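ATP-dependent DNA ligase (Mycobacterium tuberculosis, PDB 6NHZ) joins DNA ends at the expense of ATP and works with Ku in the non-homologous end joining repair of double-strand breaks. Local coordinates at residues A[30-35]-A[78-83]; A[68-73]-A[138-143]. The protein carries 1 engineered substitution. All coordinates share one frame; numbering follows the deposited sequence.

Contact 1 of 2, residues A[30-35]-A[78-83]; sequences GMWDGY and DGEAVV. Engineered in segment 30-35: Met31 (natural residue Lys). With ATP (adenosine-5'-triphosphate), chain B.
Tyr35 and Ala81 form a hydrogen-bonded antiparallel pair. Tyr35 N reaches Ala81 O at 2.9 Å and 165°, and Ala81 N returns a bond to Tyr35 O at 2.8 Å. Just before it, Gly34 passes so close to the strand that its CA lies 3.2 Å from Ala81 O, a CA-H...O contact. Water 1 extends the join, donating to Asp33 O and accepting from Val83 N.

Apolar contact is slight: Trp32 CB meets Val82 CG1 at 4.0 Å, and Glu80 CG comes up to the edge of the indole, near its plane.

Glu80 meets both the loop and the nucleotide. A kink at chi2 (-92°) swings its carboxylate over between the loop and the sugar, placing OE1 2.9 Å from Gly34 N, in the inverse gamma turn centred on Asp33, while OE2 approaches ATP C1' at 3.3 Å. The adenine is read by backbone: Trp32 N donates to ATP N7 (2.9 Å), and ATP N6 donates to Gly30 O (3.0 Å). Met31, an engineered replacement of Lys, lays CG near ATP C8 and SD near ATP C5'. Asp33 OD1 points elsewhere, into a salt bridge with Arg295.

Segment 30-35 carries nucleotidyltransferase motif I (KxDG in the natural sequence) and segment 78-83 motif III, brought together at the ATP pocket as in other ATP-dependent DNA ligases.

Contact 2 of 2, residues A[68-73]-A[138-143]; sequences EDLADH and TSLTVP
Asp69 and Glu68 turn their carboxylates onto Ser139, and between them they take both of its hydrogen-bond donors. Ser139 N gives its hydrogen to Asp69 OD2 at 2.7 Å, meeting the oxygen on its anti side but 28° out of the carboxylate plane. The hydroxyl takes the second carboxylate: Ser139 OG donates to the anti lone pair of Glu68 OE2 at 3.0 Å. OG also accepts from water 2 (2.9 Å), which in turn accepts from Asp69 N, so Asp69 holds the serine twice, directly through OD2 and by way of the water through N. With chi1 at 61°, OG is tucked between the serine's own N and carbonyl carbon, on the side where the glutamate and the water approach.

The next donor along is used within its own loop. Leu140 N bonds to Thr138 OG1 at 3.1 Å, an ST turn, while OG1 is also hydrogen-bonded to Ala135 O at the end of helix 124-135. The loop after that helix here meets the loop leading into strand 74-82. On that second loop, His73 N closes a type I turn onto Leu70 O.

Beneath these polar groups, Leu70 and Leu140 cross at about a right angle, CD1 of the first touching CD2 of the second at 3.8 Å, with Leu66 also against Leu140.

Both contacts belong to the ATP-dependent ligase domain, and their centres lie about 17 Å apart. The four segments alternate along the chain, and strand 74-82 directly continues the loop of contact 2 into segment 78-83 of contact 1. The two contacts touch where Trp32 CZ2 packs on Pro143 CB at 3.7 Å; Trp107 on strand 105-114 meets both of these side chains. Contact 1 lies at the nucleotide, with the Asp33 side chain, at the nearest atoms, about 4 Å from a bound magnesium ion and about 3 Å from that of Glu163. Contact 2 is peripheral: the side chain of Leu140 is about 14 Å from the ATP at the nearest atoms.

Contact 1 of 2, residues A[30-35]-A[78-83]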
loop_
_atom_site.group_PDB
_atom_site.type_symbol
_atom_site.label_atom_id
_atom_site.label_comp_id
_atom_site.label_asym_id
_atom_site.label_seq_id
_atom_site.Cartn_x
_atom_site.Cartn_y
_atom_site.Cartn_z
ATOM N N GLY A 30 8.448 5.845 -8.076
ATOM C CA GLY A 30 8.147 5.730 -6.661
ATOM C C GLY A 30 7.119 4.642 -6.389
ATOM O O GLY A 30 6.239 4.349 -7.208
ATOM N N MET A 31 7.249 4.008 -5.224
ATOM C CA MET A 31 6.302 2.987 -4.786
ATOM C C MET A 31 5.262 3.632 -3.877
ATOM O O MET A 31 5.618 4.199 -2.841
ATOM C CB MET A 31 7.030 1.850 -4.058
ATOM C CG MET A 31 6.097 0.770 -3.536
ATOM S SD MET A 31 6.979 -0.460 -2.474
ATOM C CE MET A 31 8.113 -1.173 -3.650
ATOM N N TRP A 32 3.984 3.562 -4.284
ATOM C CA TRP A 32 2.873 4.277 -3.653
ATOM C C TRP A 32 2.086 3.316 -2.769
ATOM O O TRP A 32 1.541 2.319 -3.258
ATOM C CB TRP A 32 1.956 4.910 -4.718
ATOM C CG TRP A 32 2.710 5.608 -5.822
ATOM C CD1 TRP A 32 2.602 5.389 -7.161
ATOM C CD2 TRP A 32 3.731 6.598 -5.657
ATOM N NE1 TRP A 32 3.488 6.197 -7.841
ATOM C CE2 TRP A 32 4.197 6.938 -6.933
ATOM C CE3 TRP A 32 4.297 7.231 -4.542
ATOM C CZ2 TRP A 32 5.196 7.890 -7.133
ATOM C CZ3 TRP A 32 5.290 8.171 -4.743
ATOM C CH2 TRP A 32 5.728 8.491 -6.025
ATOM N N ASP A 33 2.034 3.602 -1.468
ATOM C CA ASP A 33 1.290 2.741 -0.553
ATOM C C ASP A 33 -0.167 3.152 -0.605
ATOM O O ASP A 33 -0.611 4.023 0.139
ATOM C CB ASP A 33 1.829 2.840 0.870
ATOM C CG ASP A 33 1.454 1.638 1.713
ATOM O OD1 ASP A 33 0.718 0.758 1.219
ATOM O OD2 ASP A 33 1.883 1.576 2.879
ATOM N N GLY A 34 -0.920 2.528 -1.509
ATOM C CA GLY A 34 -2.345 2.802 -1.650
ATOM C C GLY A 34 -3.077 1.554 -2.038
ATOM O O GLY A 34 -2.732 0.456 -1.585
ATOM N N TYR A 35 -4.101 1.711 -2.871
ATOM C CA TYR A 35 -4.888 0.611 -3.407
ATOM C C TYR A 35 -4.634 0.543 -4.909
ATOM O O TYR A 35 -4.778 1.550 -5.610
ATOM C CB TYR A 35 -6.369 0.842 -3.106
ATOM C CG TYR A 35 -7.333 -0.290 -3.402
ATOM C CD1 TYR A 35 -8.219 -0.203 -4.478
ATOM C CD2 TYR A 35 -7.407 -1.417 -2.585
ATOM C CE1 TYR A 35 -9.128 -1.206 -4.749
ATOM C CE2 TYR A 35 -8.319 -2.435 -2.857
ATOM C CZ TYR A 35 -9.179 -2.316 -3.946
ATOM O OH TYR A 35 -10.098 -3.294 -4.239
ATOM N N ASP A 78 -3.602 2.189 -15.449
ATOM C CA ASP A 78 -3.114 1.400 -14.314
ATOM C C ASP A 78 -2.465 2.375 -13.338
ATOM O O ASP A 78 -1.775 3.314 -13.762
ATOM C CB ASP A 78 -2.117 0.332 -14.787
ATOM C CG ASP A 78 -1.704 -0.648 -13.680
ATOM O OD1 ASP A 78 -0.761 -1.442 -13.906
ATOM O OD2 ASP A 78 -2.319 -0.631 -12.594
ATOM N N GLY A 79 -2.687 2.179 -12.041
ATOM C CA GLY A 79 -2.211 3.164 -11.080
ATOM C C GLY A 79 -2.551 2.784 -9.651
ATOM O O GLY A 79 -3.004 1.677 -9.374
ATOM N N GLU A 80 -2.327 3.736 -8.740
ATOM C CA GLU A 80 -2.620 3.573 -7.319
ATOM C C GLU A 80 -3.554 4.688 -6.869
ATOM O O GLU A 80 -3.238 5.866 -7.053
ATOM C CB GLU A 80 -1.351 3.633 -6.464
ATOM C CG GLU A 80 -0.474 2.403 -6.524
ATOM C CD GLU A 80 -0.805 1.402 -5.442
ATOM O OE1 GLU A 80 -1.164 1.816 -4.319
ATOM O OE2 GLU A 80 -0.719 0.199 -5.709
ATOM N N ALA A 81 -4.685 4.315 -6.280
ATOM C CA ALA A 81 -5.464 5.260 -5.487
ATOM C C ALA A 81 -4.743 5.514 -4.171
ATOM O O ALA A 81 -4.349 4.564 -3.486
ATOM C CB ALA A 81 -6.862 4.697 -5.231
ATOM N N VAL A 82 -4.548 6.791 -3.816
ATOM C CA VAL A 82 -3.816 7.125 -2.601
ATOM C C VAL A 82 -4.605 8.131 -1.770
ATOM O O VAL A 82 -5.445 8.877 -2.282
ATOM C CB VAL A 82 -2.397 7.672 -2.890
ATOM C CG1 VAL A 82 -1.521 6.605 -3.569
ATOM C CG2 VAL A 82 -2.455 8.957 -3.724
ATOM N N VAL A 83 -4.329 8.126 -0.465
ATOM C CA VAL A 83 -4.755 9.179 0.449
ATOM C C VAL A 83 -3.504 9.674 1.166
ATOM O O VAL A 83 -2.769 8.872 1.757
ATOM C CB VAL A 83 -5.813 8.684 1.448
ATOM C CG1 VAL A 83 -6.082 9.749 2.518
ATOM C CG2 VAL A 83 -7.102 8.293 0.712
HETATM P PG ATP B . 2.159 -7.883 -4.096
HETATM O O1G ATP B . 3.325 -7.646 -5.025
HETATM O O2G ATP B . 1.577 -9.254 -4.221
HETATM O O3G ATP B . 1.120 -6.783 -4.102
HETATM P PB ATP B . 2.555 -6.853 -1.406
HETATM O O1B ATP B . 3.466 -7.295 -0.291
HETATM O O2B ATP B . 1.097 -6.557 -1.177
HETATM O O3B ATP B . 2.764 -7.935 -2.591
HETATM P PA ATP B . 4.618 -4.899 -1.701
HETATM O O1A ATP B . 5.655 -5.991 -1.604
HETATM O O2A ATP B . 4.461 -3.888 -0.595
HETATM O O3A ATP B . 3.183 -5.526 -2.052
HETATM O "O5'" ATP B . 4.798 -4.081 -3.088
HETATM C "C5'" ATP B . 4.190 -2.796 -3.170
HETATM C "C4'" ATP B . 2.776 -2.924 -3.738
HETATM O "O4'" ATP B . 2.277 -1.662 -4.205
HETATM C "C3'" ATP B . 2.730 -3.841 -4.931
HETATM O "O3'" ATP B . 1.426 -4.418 -4.988
HETATM C "C2'" ATP B . 2.828 -2.894 -6.099
HETATM O "O2'" ATP B . 2.281 -3.528 -7.263
HETATM C "C1'" ATP B . 2.023 -1.691 -5.625
HETATM N N9 ATP B . 2.617 -0.465 -6.205
HETATM C C8 ATP B . 2.913 0.659 -5.527
HETATM N N7 ATP B . 3.464 1.592 -6.344
HETATM C C5 ATP B . 3.529 1.050 -7.570
HETATM C C6 ATP B . 3.996 1.488 -8.904
HETATM N N6 ATP B . 4.552 2.706 -9.101
HETATM N N1 ATP B . 3.876 0.610 -9.915
HETATM C C2 ATP B . 3.348 -0.620 -9.764
HETATM N N3 ATP B . 2.903 -1.083 -8.585
HETATM C C4 ATP B . 2.969 -0.305 -7.476
HETATM O O HOH W 1 -3.082 5.630 0.470
#

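Contact 2 of 2, residues A[68-73]-A[138-143]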
loop_
_atom_site.group_PDB
_atom_site.type_symbol
_atom_site.label_atom_id
_atom_site.label_comp_id
_atom_site.label_asym_id
_atom_site.label_seq_id
_atom_site.Cartn_x
_atom_site.Cartn_y
_atom_site.Cartn_z
ATOM N N GLU A 68 -12.490 13.841 -16.191
ATOM C CA GLU A 68 -13.188 15.051 -16.617
ATOM C C GLU A 68 -12.464 15.751 -17.758
ATOM O O GLU A 68 -13.105 16.384 -18.604
ATOM C CB GLU A 68 -13.338 16.007 -15.434
ATOM C CG GLU A 68 -12.002 16.425 -14.845
ATOM C CD GLU A 68 -12.119 17.052 -13.462
ATOM O OE1 GLU A 68 -13.250 17.387 -13.053
ATOM O OE2 GLU A 68 -11.073 17.198 -12.788
ATOM N N ASP A 69 -11.140 15.672 -17.789
ATOM C CA ASP A 69 -10.375 16.325 -18.839
ATOM C C ASP A 69 -10.153 15.411 -20.022
ATOM O O ASP A 69 -9.513 15.827 -20.994
ATOM C CB ASP A 69 -9.005 16.801 -18.322
ATOM C CG ASP A 69 -9.095 17.956 -17.334
ATOM O OD1 ASP A 69 -10.181 18.566 -17.189
ATOM O OD2 ASP A 69 -8.058 18.251 -16.695
ATOM N N LEU A 70 -10.638 14.168 -19.951
ATOM C CA LEU A 70 -10.361 13.162 -20.969
ATOM C C LEU A 70 -11.624 12.704 -21.691
ATOM O O LEU A 70 -11.694 11.566 -22.155
ATOM C CB LEU A 70 -9.648 11.960 -20.353
ATOM C CG LEU A 70 -8.519 12.273 -19.374
ATOM C CD1 LEU A 70 -8.013 10.985 -18.721
ATOM C CD2 LEU A 70 -7.403 12.997 -20.094
ATOM N N ALA A 71 -12.617 13.584 -21.820
ATOM C CA ALA A 71 -13.898 13.186 -22.406
ATOM C C ALA A 71 -13.790 12.822 -23.882
ATOM O O ALA A 71 -14.671 12.129 -24.405
ATOM C CB ALA A 71 -14.929 14.304 -22.225
ATOM N N ASP A 72 -12.749 13.274 -24.570
ATOM C CA ASP A 72 -12.580 12.963 -25.978
ATOM C C ASP A 72 -11.865 11.642 -26.210
ATOM O O ASP A 72 -11.596 11.299 -27.366
ATOM C CB ASP A 72 -11.799 14.076 -26.675
ATOM C CG ASP A 72 -12.627 15.322 -26.894
ATOM O OD1 ASP A 72 -13.881 15.244 -26.831
ATOM O OD2 ASP A 72 -12.009 16.382 -27.130
ATOM N N HIS A 73 -11.529 10.913 -25.148
ATOM C CA HIS A 73 -10.695 9.723 -25.253
ATOM C C HIS A 73 -11.371 8.521 -24.611
ATOM O O HIS A 73 -12.226 8.648 -23.731
ATOM C CB HIS A 73 -9.334 9.926 -24.576
ATOM C CG HIS A 73 -8.504 11.010 -25.180
ATOM N ND1 HIS A 73 -7.802 10.844 -26.352
ATOM C CD2 HIS A 73 -8.252 12.273 -24.764
ATOM C CE1 HIS A 73 -7.161 11.964 -26.641
ATOM N NE2 HIS A 73 -7.414 12.846 -25.691
ATOM N N THR A 138 -3.442 18.159 -17.441
ATOM C CA THR A 138 -4.799 17.764 -17.093
ATOM C C THR A 138 -4.867 17.454 -15.609
ATOM O O THR A 138 -3.850 17.431 -14.905
ATOM C CB THR A 138 -5.266 16.538 -17.889
ATOM O OG1 THR A 138 -4.554 15.380 -17.425
ATOM C CG2 THR A 138 -5.039 16.717 -19.376
ATOM N N SER A 139 -6.083 17.200 -15.129
ATOM C CA SER A 139 -6.215 16.772 -13.742
ATOM C C SER A 139 -5.844 15.308 -13.535
ATOM O O SER A 139 -5.996 14.805 -12.416
ATOM C CB SER A 139 -7.637 17.014 -13.253
ATOM O OG SER A 139 -8.555 16.272 -14.018
ATOM N N LEU A 140 -5.395 14.621 -14.575
ATOM C CA LEU A 140 -4.930 13.239 -14.433
ATOM C C LEU A 140 -3.477 13.260 -13.983
ATOM O O LEU A 140 -2.609 13.748 -14.712
ATOM C CB LEU A 140 -5.077 12.472 -15.749
ATOM C CG LEU A 140 -4.591 11.001 -15.680
ATOM C CD1 LEU A 140 -5.309 10.204 -14.607
ATOM C CD2 LEU A 140 -4.735 10.302 -17.022
ATOM N N THR A 141 -3.216 12.727 -12.793
ATOM C CA THR A 141 -1.907 12.826 -12.155
ATOM C C THR A 141 -1.039 11.636 -12.566
ATOM O O THR A 141 -1.442 10.486 -12.394
ATOM C CB THR A 141 -2.078 12.893 -10.636
ATOM O OG1 THR A 141 -2.827 14.077 -10.285
ATOM C CG2 THR A 141 -0.713 12.896 -9.927
ATOM N N VAL A 142 0.114 11.924 -13.167
ATOM C CA VAL A 142 1.083 10.910 -13.598
ATOM C C VAL A 142 2.426 11.238 -12.950
ATOM O O VAL A 142 3.187 12.062 -13.474
ATOM C CB VAL A 142 1.189 10.853 -15.133
ATOM C CG1 VAL A 142 2.289 9.888 -15.576
ATOM C CG2 VAL A 142 -0.150 10.412 -15.731
ATOM N N PRO A 143 2.732 10.660 -11.791
ATOM C CA PRO A 143 4.011 10.959 -11.130
ATOM C C PRO A 143 5.169 10.658 -12.061
ATOM O O PRO A 143 5.187 9.624 -12.733
ATOM C CB PRO A 143 4.004 10.032 -9.911
ATOM C CG PRO A 143 2.557 9.773 -9.619
ATOM C CD PRO A 143 1.854 9.798 -10.992
HETATM O O HOH W 2 -9.096 14.459 -16.168
#